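Local coordinates for conserved hypothetical protein (Sulfolobus solfataricus, PDB 2FNA), which is an archaeal AAA+ ATPase that binds ADP and magnesium and probably hydrolyses ATP, though its cellular role is not established, at residues Glu21-Arg29 with Ile46-Leu56. Sequence-based numbering, arbitrary orientation.
With EDO (1,2-ethanediol), chain H.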
loop_
_atom_site.group_PDB
_atom_site.type_symbol
_atom_site.label_atom_id
_atom_site.label_comp_id
_atom_site.label_asym_id
_atom_site.label_seq_id
_atom_site.Cartn_x
_atom_site.Cartn_y
_atom_site.Cartn_z
ATOM N N GLU A 21 -7.376 12.072 8.837
ATOM C CA GLU A 21 -7.260 10.736 8.280
ATOM C C GLU A 21 -7.100 9.686 9.371
ATOM O O GLU A 21 -7.736 8.649 9.312
ATOM C CB GLU A 21 -6.122 10.651 7.273
ATOM C CG GLU A 21 -6.376 11.430 5.988
ATOM C CD GLU A 21 -6.152 12.936 6.126
ATOM O OE1 GLU A 21 -5.652 13.388 7.175
ATOM O OE2 GLU A 21 -6.502 13.675 5.182
ATOM N N ILE A 22 -6.255 9.953 10.357
ATOM C CA ILE A 22 -6.003 8.999 11.442
ATOM C C ILE A 22 -7.267 8.835 12.266
ATOM O O ILE A 22 -7.590 7.740 12.696
ATOM C CB ILE A 22 -4.857 9.465 12.376
ATOM C CG1 ILE A 22 -3.529 9.501 11.627
ATOM C CG2 ILE A 22 -4.749 8.573 13.634
ATOM C CD1 ILE A 22 -2.466 10.423 12.309
ATOM N N GLU A 23 -7.982 9.923 12.505
ATOM C CA GLU A 23 -9.164 9.851 13.341
ATOM C C GLU A 23 -10.254 9.037 12.641
ATOM O O GLU A 23 -10.947 8.258 13.266
ATOM C CB GLU A 23 -9.660 11.260 13.671
ATOM C CG GLU A 23 -10.829 11.317 14.710
ATOM N N LYS A 24 -10.409 9.240 11.338
ATOM C CA LYS A 24 -11.351 8.449 10.541
ATOM C C LYS A 24 -11.011 6.951 10.517
ATOM O O LYS A 24 -11.886 6.097 10.695
ATOM C CB LYS A 24 -11.410 8.979 9.101
ATOM C CG LYS A 24 -12.392 8.194 8.198
ATOM C CD LYS A 24 -12.789 8.966 6.953
ATOM C CE LYS A 24 -13.878 8.220 6.186
ATOM N NZ LYS A 24 -14.130 8.842 4.857
ATOM N N LEU A 25 -9.748 6.642 10.250
ATOM C CA LEU A 25 -9.240 5.268 10.346
ATOM C C LEU A 25 -9.553 4.609 11.683
ATOM O O LEU A 25 -10.105 3.517 11.741
ATOM C CB LEU A 25 -7.741 5.253 10.124
ATOM C CG LEU A 25 -7.014 3.899 10.199
ATOM C CD1 LEU A 25 -5.697 3.977 9.462
ATOM C CD2 LEU A 25 -6.789 3.419 11.620
ATOM N N LYS A 26 -9.187 5.283 12.765
ATOM C CA LYS A 26 -9.458 4.824 14.118
ATOM C C LYS A 26 -10.938 4.628 14.449
ATOM O O LYS A 26 -11.258 3.868 15.360
ATOM C CB LYS A 26 -8.831 5.817 15.127
ATOM C CG LYS A 26 -7.313 5.720 15.192
ATOM C CD LYS A 26 -6.717 6.766 16.151
ATOM C CE LYS A 26 -7.033 6.473 17.591
ATOM N NZ LYS A 26 -6.883 7.698 18.450
ATOM N N GLY A 27 -11.828 5.328 13.732
ATOM C CA GLY A 27 -13.267 5.202 13.926
ATOM C C GLY A 27 -13.811 3.838 13.541
ATOM O O GLY A 27 -14.870 3.440 14.025
ATOM N N LEU A 28 -13.088 3.120 12.678
ATOM C CA LEU A 28 -13.488 1.767 12.262
ATOM C C LEU A 28 -14.996 1.791 11.940
ATOM O O LEU A 28 -15.774 1.014 12.465
ATOM C CB LEU A 28 -13.159 0.755 13.371
ATOM C CG LEU A 28 -11.670 0.589 13.760
ATOM C CD1 LEU A 28 -11.518 -0.316 14.980
ATOM C CD2 LEU A 28 -10.822 0.039 12.639
ATOM N N ARG A 29 -15.352 2.741 11.076
ATOM C CA ARG A 29 -16.704 3.189 10.839
ATOM C C ARG A 29 -17.566 2.239 10.009
ATOM O O ARG A 29 -18.776 2.396 9.962
ATOM C CB ARG A 29 -16.651 4.576 10.185
ATOM C CG ARG A 29 -16.152 5.652 11.135
ATOM C CD ARG A 29 -15.996 7.004 10.474
ATOM N NE ARG A 29 -15.292 7.933 11.364
ATOM C CZ ARG A 29 -15.032 9.213 11.093
ATOM N NH1 ARG A 29 -15.401 9.748 9.933
ATOM N NH2 ARG A 29 -14.393 9.964 11.991
ATOM N N ILE A 46 -0.043 5.431 9.248
ATOM C CA ILE A 46 -1.270 5.781 9.977
ATOM C C ILE A 46 -1.971 4.557 10.527
ATOM O O ILE A 46 -2.643 4.648 11.540
ATOM C CB ILE A 46 -2.279 6.627 9.175
ATOM C CG1 ILE A 46 -2.835 5.897 7.945
ATOM C CG2 ILE A 46 -1.702 7.976 8.831
ATOM C CD1 ILE A 46 -4.165 6.502 7.484
ATOM N N ILE A 47 -1.796 3.418 9.856
ATOM C CA ILE A 47 -2.331 2.137 10.307
ATOM C C ILE A 47 -1.646 1.727 11.603
ATOM O O ILE A 47 -2.320 1.362 12.579
ATOM C CB ILE A 47 -2.175 1.038 9.226
ATOM C CG1 ILE A 47 -3.112 1.328 8.050
ATOM C CG2 ILE A 47 -2.538 -0.359 9.760
ATOM C CD1 ILE A 47 -2.960 0.389 6.885
ATOM N N LYS A 48 -0.314 1.787 11.611
ATOM C CA LYS A 48 0.461 1.519 12.833
ATOM C C LYS A 48 0.143 2.501 13.970
ATOM O O LYS A 48 -0.081 2.095 15.098
ATOM C CB LYS A 48 1.925 1.569 12.507
ATOM C CG LYS A 48 2.344 0.390 11.631
ATOM C CD LYS A 48 3.678 0.642 10.941
ATOM C CE LYS A 48 4.622 -0.459 11.211
ATOM N NZ LYS A 48 5.011 -0.454 12.658
ATOM N N ILE A 49 0.093 3.793 13.665
ATOM C CA ILE A 49 -0.274 4.794 14.648
ATOM C C ILE A 49 -1.665 4.479 15.172
ATOM O O ILE A 49 -1.868 4.444 16.379
ATOM C CB ILE A 49 -0.206 6.219 14.038
ATOM C CG1 ILE A 49 1.250 6.617 13.797
ATOM C CG2 ILE A 49 -0.927 7.248 14.924
ATOM C CD1 ILE A 49 1.386 7.805 12.877
ATOM N N GLY A 50 -2.613 4.225 14.246
ATOM C CA GLY A 50 -4.014 3.940 14.576
ATOM C C GLY A 50 -4.170 2.745 15.505
ATOM O O GLY A 50 -4.839 2.846 16.504
ATOM N N ILE A 51 -3.557 1.607 15.170
ATOM C CA ILE A 51 -3.696 0.400 15.997
ATOM C C ILE A 51 -2.962 0.508 17.312
ATOM O O ILE A 51 -3.425 -0.037 18.309
ATOM C CB ILE A 51 -3.273 -0.939 15.264
ATOM C CG1 ILE A 51 -1.787 -1.032 14.974
ATOM C CG2 ILE A 51 -4.091 -1.150 13.994
ATOM C CD1 ILE A 51 -1.453 -2.203 13.960
ATOM N N ASN A 52 -1.821 1.204 17.334
ATOM C CA ASN A 52 -1.144 1.510 18.613
ATOM C C ASN A 52 -2.016 2.346 19.541
ATOM O O ASN A 52 -2.104 2.045 20.720
ATOM C CB ASN A 52 0.206 2.223 18.396
ATOM C CG ASN A 52 1.313 1.271 17.953
ATOM O OD1 ASN A 52 1.317 0.085 18.308
ATOM N ND2 ASN A 52 2.254 1.788 17.169
ATOM N N GLU A 53 -2.644 3.401 19.011
ATOM C CA GLU A 53 -3.497 4.252 19.842
ATOM C C GLU A 53 -4.805 3.575 20.304
ATOM O O GLU A 53 -5.276 3.813 21.417
ATOM C CB GLU A 53 -3.773 5.589 19.149
ATOM C CG GLU A 53 -2.578 6.525 19.135
ATOM C CD GLU A 53 -2.812 7.825 18.393
ATOM O OE1 GLU A 53 -3.966 8.116 18.001
ATOM O OE2 GLU A 53 -1.806 8.549 18.179
ATOM N N LEU A 54 -5.403 2.756 19.451
ATOM C CA LEU A 54 -6.639 2.038 19.798
ATOM C C LEU A 54 -6.414 1.009 20.885
ATOM O O LEU A 54 -7.329 0.724 21.647
ATOM C CB LEU A 54 -7.249 1.339 18.582
ATOM C CG LEU A 54 -7.914 2.241 17.538
ATOM C CD1 LEU A 54 -8.254 1.451 16.278
ATOM C CD2 LEU A 54 -9.143 2.930 18.156
ATOM N N ASN A 55 -5.215 0.422 20.957
ATOM C CA ASN A 55 -4.957 -0.559 22.029
ATOM C C ASN A 55 -5.996 -1.688 21.959
ATOM O O ASN A 55 -6.619 -2.099 22.956
ATOM C CB ASN A 55 -4.983 0.147 23.402
ATOM C CG ASN A 55 -4.414 -0.697 24.525
ATOM O OD1 ASN A 55 -3.526 -1.501 24.313
ATOM N ND2 ASN A 55 -4.946 -0.524 25.727
ATOM N N LEU A 56 -6.186 -2.190 20.752
ATOM C CA LEU A 56 -7.056 -3.335 20.516
ATOM C C LEU A 56 -6.213 -4.468 19.952
ATOM O O LEU A 56 -5.256 -4.214 19.223
ATOM C CB LEU A 56 -8.188 -2.998 19.531
ATOM C CG LEU A 56 -9.360 -2.130 20.019
ATOM C CD1 LEU A 56 -10.206 -1.705 18.820
ATOM C CD2 LEU A 56 -10.188 -2.845 21.050
HETATM C C1 EDO H . 2.129 -1.829 14.932
HETATM O O1 EDO H . 3.378 -1.131 14.952
HETATM C C2 EDO H . 2.364 -3.282 14.527
HETATM O O2 EDO H . 3.048 -3.377 13.266
#
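Helices 21-27 and 46-54 cross at -57° with their axes 9.4 Å apart, and Lys26 packs over Gly50, where the CA atoms come within 5.5 Å. The fold is the P-loop ATPase domain of AAA+ type. Residues 46-54 belong to helix 43-54, which begins at the end of the probable Walker A loop, and both helices lie against the parallel sheet. Gly50 leaves room for Leu25 here: a CB on it would clash with Leu25 CD2. Leu25 points its CG anti to the backbone N (chi1 179°), which carries CD1 to Ile46 CD1 at 3.6 Å. Beside it, Ile22 CG1 lies 3.7 Å from Ile46 CG2. Phe15 also touches Ile46, whose side chain lies about 7 Å from the bound ADP. The Lys26 chain bends at chi3 (70°) and crosses Glu53 at about a right angle. Lys26 NZ donates to the anti lone pair of Glu53 OE1 at 3.0 Å, a hydrogen bond within a salt bridge. A methionine here would probably cost Glu53 one of its positive partners, though Arg12 would still pair with OE1. At the C-terminal ends, Leu28 and Leu54 both reach Ile140 of the central sheet and meet tip to tip, CD1 to CD1 at 3.9 Å.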